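Side-chain contacts in beta-lactamase (Chitinophaga pinensis, PDB 6N36), which probably hydrolyses the beta-lactam ring of antibiotics with a pair of zinc ions, as a member of the metallo-beta-lactamase superfamily: residues Y35-F40 with Y86-A91; H48-T53 with T60-H65. All coordinates share one frame; numbering follows the deposited sequence. Where two conformers were deposited one is given.

Interaction 1: residues Y35-F40 with Y86-A91. With ZN (zinc ion), chain B.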
loop_
_atom_site.group_PDB
_atom_site.type_symbol
_atom_site.label_atom_id
_atom_site.label_comp_id
_atom_site.label_asym_id
_atom_site.label_seq_id
_atom_site.Cartn_x
_atom_site.Cartn_y
_atom_site.Cartn_z
ATOM N N TYR A 35 -9.812 6.284 8.120
ATOM C CA TYR A 35 -9.517 7.727 7.942
ATOM C C TYR A 35 -8.086 7.889 7.414
ATOM O O TYR A 35 -7.892 8.746 6.572
ATOM C CB TYR A 35 -9.780 8.499 9.239
ATOM C CG TYR A 35 -9.709 9.998 9.078
ATOM C CD1 TYR A 35 -10.823 10.715 8.675
ATOM C CD2 TYR A 35 -8.550 10.691 9.349
ATOM C CE1 TYR A 35 -10.768 12.095 8.498
ATOM C CE2 TYR A 35 -8.465 12.058 9.151
ATOM C CZ TYR A 35 -9.583 12.754 8.729
ATOM O OH TYR A 35 -9.521 14.108 8.527
ATOM N N ASP A 36 -7.101 7.170 7.960
ATOM C CA ASP A 36 -5.691 7.362 7.586
ATOM C C ASP A 36 -5.214 6.238 6.675
ATOM O O ASP A 36 -4.311 6.499 5.824
ATOM C CB ASP A 36 -4.767 7.513 8.789
ATOM C CG ASP A 36 -3.391 7.946 8.342
ATOM O OD1 ASP A 36 -3.310 9.019 7.676
ATOM O OD2 ASP A 36 -2.428 7.211 8.618
ATOM N N LEU A 37 -5.620 5.001 6.910
ATOM C CA LEU A 37 -4.939 3.862 6.209
ATOM C C LEU A 37 -5.672 3.500 4.928
ATOM O O LEU A 37 -6.845 3.070 4.932
ATOM C CB LEU A 37 -4.856 2.648 7.134
ATOM C CG LEU A 37 -4.011 2.807 8.373
ATOM C CD1 LEU A 37 -3.999 1.523 9.158
ATOM C CD2 LEU A 37 -2.595 3.248 8.018
ATOM N N GLY A 38 -4.919 3.580 3.839
ATOM C CA GLY A 38 -5.414 3.346 2.488
ATOM C C GLY A 38 -5.495 1.844 2.223
ATOM O O GLY A 38 -4.506 1.133 2.368
ATOM N N MET A 39 -6.671 1.387 1.824
ATOM C CA MET A 39 -6.992 -0.015 1.476
ATOM C C MET A 39 -7.821 0.123 0.228
ATOM O O MET A 39 -8.748 0.925 0.223
ATOM C CB MET A 39 -7.780 -0.757 2.540
ATOM C CG MET A 39 -7.072 -0.737 3.861
ATOM S SD MET A 39 -8.069 -1.360 5.210
ATOM C CE MET A 39 -7.485 -0.238 6.497
ATOM N N PHE A 40 -7.390 -0.539 -0.831
ATOM C CA PHE A 40 -7.928 -0.296 -2.169
ATOM C C PHE A 40 -8.506 -1.594 -2.710
ATOM O O PHE A 40 -7.881 -2.651 -2.602
ATOM C CB PHE A 40 -6.836 0.265 -3.059
ATOM C CG PHE A 40 -6.166 1.464 -2.429
ATOM C CD1 PHE A 40 -6.762 2.705 -2.507
ATOM C CD2 PHE A 40 -4.969 1.328 -1.753
ATOM C CE1 PHE A 40 -6.144 3.813 -1.942
ATOM C CE2 PHE A 40 -4.366 2.438 -1.190
ATOM C CZ PHE A 40 -4.988 3.649 -1.239
ATOM N N TYR A 86 3.110 -3.563 9.973
ATOM C CA TYR A 86 1.878 -4.041 10.624
ATOM C C TYR A 86 0.658 -3.143 10.354
ATOM O O TYR A 86 -0.474 -3.630 10.560
ATOM C CB TYR A 86 2.118 -4.228 12.122
ATOM C CG TYR A 86 2.192 -2.959 12.920
ATOM C CD1 TYR A 86 3.388 -2.273 13.057
ATOM C CD2 TYR A 86 1.090 -2.484 13.619
ATOM C CE1 TYR A 86 3.497 -1.141 13.851
ATOM C CE2 TYR A 86 1.184 -1.377 14.448
ATOM C CZ TYR A 86 2.396 -0.708 14.564
ATOM O OH TYR A 86 2.509 0.402 15.337
ATOM N N ASP A 87 0.829 -1.878 10.025
ATOM C CA ASP A 87 -0.313 -0.972 9.703
ATOM C C ASP A 87 -0.866 -1.229 8.294
ATOM O O ASP A 87 -1.942 -0.695 7.968
ATOM C CB ASP A 87 0.050 0.498 9.933
ATOM C CG ASP A 87 1.248 1.003 9.161
ATOM O OD1 ASP A 87 2.174 0.154 8.876
ATOM O OD2 ASP A 87 1.294 2.253 8.883
ATOM N N HIS A 88 -0.201 -2.026 7.443
ATOM C CA HIS A 88 -0.657 -2.352 6.082
ATOM C C HIS A 88 -0.902 -3.844 5.879
ATOM O O HIS A 88 -1.540 -4.192 4.854
ATOM C CB HIS A 88 0.305 -1.817 5.016
ATOM C CG HIS A 88 0.579 -0.366 5.263
ATOM N ND1 HIS A 88 -0.398 0.615 5.116
ATOM C CD2 HIS A 88 1.679 0.238 5.766
ATOM C CE1 HIS A 88 0.141 1.777 5.526
ATOM N NE2 HIS A 88 1.433 1.551 5.888
ATOM N N VAL A 89 -0.393 -4.706 6.784
ATOM C CA VAL A 89 -0.637 -6.173 6.690
ATOM C C VAL A 89 -1.140 -6.754 8.012
ATOM O O VAL A 89 -1.182 -7.981 8.133
ATOM C CB VAL A 89 0.605 -6.934 6.203
ATOM C CG1 VAL A 89 0.977 -6.524 4.786
ATOM C CG2 VAL A 89 1.777 -6.841 7.171
ATOM N N GLY A 90 -1.548 -5.921 8.968
ATOM C CA GLY A 90 -1.930 -6.406 10.308
ATOM C C GLY A 90 -3.108 -7.364 10.265
ATOM O O GLY A 90 -3.200 -8.205 11.178
ATOM N N ALA A 91 -4.010 -7.241 9.287
ATOM C CA ALA A 91 -5.160 -8.176 9.194
ATOM C C ALA A 91 -5.009 -9.104 7.994
ATOM O O ALA A 91 -5.995 -9.751 7.600
ATOM C CB ALA A 91 -6.457 -7.399 9.119
HETATM ZN ZN ZN B . 2.408 2.904 7.213
HETATM O O HOH W 1 -3.149 0.440 4.763
HETATM O O HOH W 2 4.167 3.421 6.370
#
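At the Asp87–His88–His226 zinc site, Leu37 of the loop 35-40 packs against the two ligands that come from the turn 86-91. Its CD1 methyl lies 3.3 Å from Asp87 O, while CD2 reaches 4.0 Å from His88 CE1, approaching that ring obliquely. A branched aliphatic residue suits this buried place: one methyl meets the backbone, the other lies beside the imidazole, and neither can ligate the metal. Asp87 OD2 and His88 NE2 each bind the zinc ion at 2.1 Å, and the chi1 of Asp87 (57°), which sets CG between the backbone N and the carbonyl carbon, turns the carboxylate to it. His226, through NE2, and a water whose O lies 2.0 Å from the zinc ion complete the coordination. The other ring nitrogen of His88 is used as well: ND1 donates to a water 2.8 Å away, in the plane of the ring, and that water donates to Gly38 O, also at 2.8 Å. Metal on one nitrogen and a bridged carbonyl on the other fix the ring's rotation. Asp36 OD2 hydrogen-bonds His226 ND1, so the loop also positions the third protein ligand. Consecutive Asp and His ligands of this kind belong to the HxHxDH motif of the metallo-beta-lactamase fold.

Interaction 2: residues H48-T53 with T60-H65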
loop_
_atom_site.group_PDB
_atom_site.type_symbol
_atom_site.label_atom_id
_atom_site.label_comp_id
_atom_site.label_asym_id
_atom_site.label_seq_id
_atom_site.Cartn_x
_atom_site.Cartn_y
_atom_site.Cartn_z
ATOM N N HIS A 48 -12.023 -10.052 -6.966
ATOM C CA HIS A 48 -11.454 -8.736 -6.646
ATOM C C HIS A 48 -10.015 -8.854 -6.158
ATOM O O HIS A 48 -9.596 -9.904 -5.686
ATOM C CB HIS A 48 -12.297 -8.074 -5.542
ATOM C CG HIS A 48 -13.772 -8.179 -5.754
ATOM N ND1 HIS A 48 -14.352 -7.943 -7.005
ATOM C CD2 HIS A 48 -14.780 -8.512 -4.911
ATOM C CE1 HIS A 48 -15.648 -8.106 -6.896
ATOM N NE2 HIS A 48 -15.963 -8.444 -5.609
ATOM N N ILE A 49 -9.336 -7.737 -6.278
ATOM C CA ILE A 49 -7.958 -7.534 -5.771
ATOM C C ILE A 49 -8.098 -6.565 -4.592
ATOM O O ILE A 49 -8.679 -5.459 -4.736
ATOM C CB ILE A 49 -7.008 -7.026 -6.847
ATOM C CG1 ILE A 49 -7.035 -7.878 -8.131
ATOM C CG2 ILE A 49 -5.600 -6.875 -6.269
ATOM C CD1 ILE A 49 -7.858 -7.271 -9.233
ATOM N N LEU A 50 -7.454 -6.914 -3.471
ATOM C CA LEU A 50 -7.319 -5.996 -2.297
ATOM C C LEU A 50 -5.867 -5.580 -2.155
ATOM O O LEU A 50 -5.005 -6.468 -2.105
ATOM C CB LEU A 50 -7.763 -6.718 -1.035
ATOM C CG LEU A 50 -7.570 -5.903 0.250
ATOM C CD1 LEU A 50 -8.513 -4.726 0.285
ATOM C CD2 LEU A 50 -7.717 -6.818 1.470
ATOM N N ILE A 51 -5.621 -4.270 -2.120
ATOM C CA ILE A 51 -4.287 -3.732 -1.795
ATOM C C ILE A 51 -4.347 -3.171 -0.374
ATOM O O ILE A 51 -5.000 -2.160 -0.160
ATOM C CB ILE A 51 -3.845 -2.666 -2.805
ATOM C CG1 ILE A 51 -3.870 -3.183 -4.249
ATOM C CG2 ILE A 51 -2.467 -2.181 -2.394
ATOM C CD1 ILE A 51 -3.626 -2.096 -5.285
ATOM N N ASN A 52 -3.626 -3.845 0.514
ATOM C CA ASN A 52 -3.419 -3.508 1.943
ATOM C C ASN A 52 -4.607 -3.864 2.818
ATOM O O ASN A 52 -5.776 -3.824 2.392
ATOM C CB ASN A 52 -3.077 -2.039 2.188
ATOM C CG ASN A 52 -1.718 -1.638 1.657
ATOM O OD1 ASN A 52 -0.851 -2.493 1.422
ATOM N ND2 ASN A 52 -1.533 -0.331 1.440
ATOM N N THR A 53 -4.284 -4.182 4.050
ATOM C CA THR A 53 -5.218 -4.101 5.208
ATOM C C THR A 53 -4.847 -2.890 6.033
ATOM O O THR A 53 -4.054 -2.068 5.610
ATOM C CB THR A 53 -5.285 -5.402 6.016
ATOM O OG1 THR A 53 -4.089 -5.513 6.801
ATOM C CG2 THR A 53 -5.495 -6.642 5.174
ATOM N N THR A 60 -12.648 -6.824 9.816
ATOM C CA THR A 60 -14.062 -6.518 10.093
ATOM C C THR A 60 -14.509 -5.298 9.281
ATOM O O THR A 60 -15.648 -5.339 8.687
ATOM C CB THR A 60 -14.283 -6.290 11.595
ATOM O OG1 THR A 60 -13.938 -7.539 12.202
ATOM C CG2 THR A 60 -15.712 -5.923 11.910
ATOM N N LEU A 61 -13.706 -4.221 9.268
ATOM C CA LEU A 61 -14.028 -2.957 8.562
ATOM C C LEU A 61 -14.009 -3.183 7.057
ATOM O O LEU A 61 -14.877 -2.621 6.362
ATOM C CB LEU A 61 -13.035 -1.852 8.941
ATOM C CG LEU A 61 -13.482 -0.863 10.023
ATOM C CD1 LEU A 61 -13.023 0.540 9.639
ATOM C CD2 LEU A 61 -14.979 -0.873 10.262
ATOM N N ILE A 62 -13.063 -3.967 6.588
ATOM C CA ILE A 62 -12.965 -4.278 5.129
ATOM C C ILE A 62 -14.250 -4.999 4.698
ATOM O O ILE A 62 -14.860 -4.557 3.704
ATOM C CB ILE A 62 -11.728 -5.123 4.822
ATOM C CG1 ILE A 62 -10.475 -4.270 5.022
ATOM C CG2 ILE A 62 -11.748 -5.741 3.415
ATOM C CD1 ILE A 62 -9.213 -5.096 5.131
ATOM N N LYS A 63 -14.674 -5.997 5.454
ATOM C CA LYS A 63 -15.918 -6.770 5.125
ATOM C C LYS A 63 -17.118 -5.807 5.107
ATOM O O LYS A 63 -17.965 -5.830 4.143
ATOM C CB LYS A 63 -16.013 -7.967 6.085
ATOM C CG LYS A 63 -17.180 -8.900 5.816
ATOM C CD LYS A 63 -17.203 -10.060 6.813
ATOM C CE LYS A 63 -18.302 -11.056 6.498
ATOM N NZ LYS A 63 -19.322 -10.480 5.594
ATOM N N ALA A 64 -17.252 -4.947 6.120
ATOM C CA ALA A 64 -18.381 -4.007 6.254
ATOM C C ALA A 64 -18.370 -2.988 5.132
ATOM O O ALA A 64 -19.458 -2.619 4.622
ATOM C CB ALA A 64 -18.346 -3.317 7.598
ATOM N N HIS A 65 -17.176 -2.462 4.785
ATOM C CA HIS A 65 -17.098 -1.423 3.744
ATOM C C HIS A 65 -17.497 -2.047 2.415
ATOM O O HIS A 65 -18.148 -1.384 1.609
ATOM C CB HIS A 65 -15.694 -0.855 3.714
ATOM C CG HIS A 65 -15.424 0.086 4.821
ATOM N ND1 HIS A 65 -14.153 0.587 5.065
ATOM C CD2 HIS A 65 -16.217 0.589 5.778
ATOM C CE1 HIS A 65 -14.211 1.394 6.103
ATOM N NE2 HIS A 65 -15.453 1.429 6.551
#
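Ile62, on the inner side of helix 58-69, carries most of this contact, sending its CD1 methyl toward the end of strand 48-51 and the loop that follows. There it meets two residues, Leu50 on the strand and Thr53 just beyond it. The chi1 of Ile62, -69°, places CG1 anti to the carbonyl carbon, and the nearly extended chi2 of 164° carries CD1 outward from the helix, so that the long branch does the touching. Isoleucine brings a wholly apolar side chain to the buried side of the helix, and its CG1-CD1 branch is long enough to reach Thr53 and Leu50. Thr53 receives that methyl on its apolar side: CD1 of Ile62 is 4.0 Å from Thr53 CG2 and equally 4.0 Å from Thr53 CB, the two side chains meeting at a slant. Leu50, whose CB points to the helix, adds a looser contact, its CD2 lying 4.3 Å from Ile62 CD1.

Threonine suits its position because it has two different ends. While CG2 packs on Ile62, OG1 accepts a hydrogen bond from Ala91 N, at the start of helix 92-99. The chi1 of 75° sets OG1 between the backbone N and the carbonyl carbon, and it leaves CG2 beside the backbone N. Elsewhere Leu50 also touches Ile32, and Met39 packs on Ile62, extending the apolar layer. The segments belong to the beta-alpha-beta unit formed by strand 48-51, helix 58-69 and strand 76-80, in which the helix covers one face of the mixed sheet. Since the contact consists of three methyls and the CB methine of Thr53, it implies packing by dispersion and exclusion of water, with little directional preference; the polar end of Thr53 is committed to another part of the fold.

In the fold
The centres of interactions 1 and 2 lie about 9 Å apart, and two probable backbone hydrogen bonds join them: Phe40 O to Ile51 N at 2.8 Å, and His88 O to Thr53 N at 2.9 Å. The second ties the carbonyl of a zinc ligand directly to the residue that packs on helix 58-69. Interaction 1 holds the metal site itself, and the Asp87 side chain is also about 4 Å from the other zinc ion; interaction 2 stands back, with the side chain of Thr53 about 11 Å from a zinc ion. Thus the apolar helix-to-sheet packing at 48-53 and 60-65 continues, through backbone bonds, into the metal-binding turn 86-91.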